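Local atomic coordinates of glycosyl hydrolase (Rhizobium leguminosarum bv. trifolii, PDB entry 5NDX), a protein that probably hydrolyses O-glycosyl bonds as a bacterial orthologue of human alpha-L-iduronidase, a member of glycosyl hydrolase family 39. Residues 108-111 and 112-116. The protein carries 2 engineered substitutions. Sequence-based numbering, arbitrary orientation.
Sequences EDMD and QVRRW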
# COMPACT_ATOMS: atom_id res chain seq x y z
N GLU A 108 -33.06 3.68 13.53
CA GLU A 108 -34.40 4.21 13.27
C GLU A 108 -34.88 5.13 14.39
O GLU A 108 -35.78 5.93 14.18
CB GLU A 108 -35.38 3.08 13.05
CG GLU A 108 -34.90 2.16 11.94
CD GLU A 108 -36.00 1.30 11.38
OE1 GLU A 108 -36.93 1.88 10.79
OE2 GLU A 108 -35.92 0.06 11.49
N ASP A 109 -34.27 5.01 15.56
CA ASP A 109 -34.51 5.94 16.64
C ASP A 109 -33.81 7.26 16.31
O ASP A 109 -32.59 7.35 16.38
CB ASP A 109 -33.98 5.34 17.94
CG ASP A 109 -34.15 6.24 19.14
OD1 ASP A 109 -34.20 7.48 19.01
OD2 ASP A 109 -34.20 5.69 20.25
N MET A 110 -34.59 8.30 16.02
CA MET A 110 -34.03 9.58 15.60
C MET A 110 -33.20 10.35 16.64
O MET A 110 -32.45 11.28 16.27
CB MET A 110 -35.14 10.49 15.03
CG MET A 110 -35.69 10.01 13.69
SD MET A 110 -34.49 10.00 12.33
CE MET A 110 -34.13 11.76 12.20
N ASP A 111 -33.32 10.01 17.93
CA ASP A 111 -32.41 10.61 18.92
C ASP A 111 -31.00 10.02 18.80
O ASP A 111 -30.03 10.73 19.00
CB ASP A 111 -32.92 10.45 20.34
CG ASP A 111 -34.11 11.36 20.65
OD1 ASP A 111 -34.14 12.54 20.21
OD2 ASP A 111 -35.02 10.87 21.32
N GLN A 112 -30.93 8.74 18.50
CA GLN A 112 -29.65 8.09 18.23
C GLN A 112 -29.03 8.58 16.92
O GLN A 112 -27.84 8.89 16.88
CB GLN A 112 -29.83 6.60 18.21
CG GLN A 112 -30.38 6.07 19.53
CD GLN A 112 -30.16 4.60 19.66
OE1 GLN A 112 -30.85 3.89 20.38
NE2 GLN A 112 -29.20 4.12 18.93
N VAL A 113 -29.85 8.70 15.88
CA VAL A 113 -29.42 9.26 14.60
C VAL A 113 -28.77 10.61 14.81
O VAL A 113 -27.68 10.85 14.27
CB VAL A 113 -30.58 9.36 13.58
CG1 VAL A 113 -30.18 10.10 12.30
CG2 VAL A 113 -31.08 7.97 13.22
N ARG A 114 -29.43 11.46 15.59
CA ARG A 114 -28.90 12.80 15.93
C ARG A 114 -27.63 12.78 16.81
O ARG A 114 -26.77 13.64 16.69
CB ARG A 114 -29.98 13.67 16.60
CG ARG A 114 -30.79 14.50 15.60
CD ARG A 114 -31.79 15.49 16.24
NE ARG A 114 -33.12 15.09 15.81
CZ ARG A 114 -33.93 14.23 16.43
NH1 ARG A 114 -33.65 13.73 17.63
NH2 ARG A 114 -35.07 13.92 15.85
N ARG A 115 -27.57 11.82 17.72
CA ARG A 115 -26.39 11.59 18.54
C ARG A 115 -25.16 11.13 17.66
O ARG A 115 -24.03 11.59 17.88
CB ARG A 115 -26.76 10.55 19.61
CG ARG A 115 -25.70 10.27 20.66
CD ARG A 115 -26.26 9.67 21.98
NE ARG A 115 -25.16 9.35 22.92
CZ ARG A 115 -24.37 10.26 23.55
NH1 ARG A 115 -24.54 11.58 23.38
NH2 ARG A 115 -23.40 9.86 24.37
N TRP A 116 -25.41 10.27 16.67
CA TRP A 116 -24.41 9.84 15.69
C TRP A 116 -23.90 11.03 14.88
O TRP A 116 -22.69 11.22 14.77
CB TRP A 116 -24.94 8.75 14.76
CG TRP A 116 -23.84 8.19 13.90
CD1 TRP A 116 -23.54 8.55 12.62
CD2 TRP A 116 -22.89 7.19 14.29
NE1 TRP A 116 -22.46 7.82 12.17
CE2 TRP A 116 -22.03 6.99 13.18
CE3 TRP A 116 -22.66 6.47 15.46
CZ2 TRP A 116 -20.96 6.07 13.21
CZ3 TRP A 116 -21.61 5.53 15.49
CH2 TRP A 116 -20.78 5.34 14.36
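D109 and V113 close the first turn of helix 110-131, an outer helix of the family 39 TIM barrel that follows strand 91-95. D109 is the N-cap. With CG anti to the backbone N (chi1 179°), its carboxylate comes forward to the first turn, where OD1 accepts from D111 N at 2.9 Å, met nearly along the C-O axis. Replacing D109 by alanine removes OD1, which would probably leave D111 N without its capping acceptor and let the first turn fray. The D109 carbonyl works as well: D109 O takes a fairly straight bond from V113 N (3.1 Å) and a weak one from Q112 N. The CG of Q112 lies 3.8 Å from D109 CG, the two side chains crossing at about a right angle.

The tight side is that of V113, buried against A165 of helix 155-171; M110 lays its SD 4.1 Å from V113 CG2. The solvent side is held more loosely. There D111 is exposed, and its OD1 forms a salt bridge with R114 NH1 whose hydrogen bond is weak, the carboxylate and guanidinium planes standing 66° apart. R114 bends at chi3 (-118°) and carries its guanidinium back over the helix start, where M110 O lies over one face, offset toward the rim and at too poor an angle to NH1 for a hydrogen bond, and M110 CB lies 3.5 Å from R114 NH2.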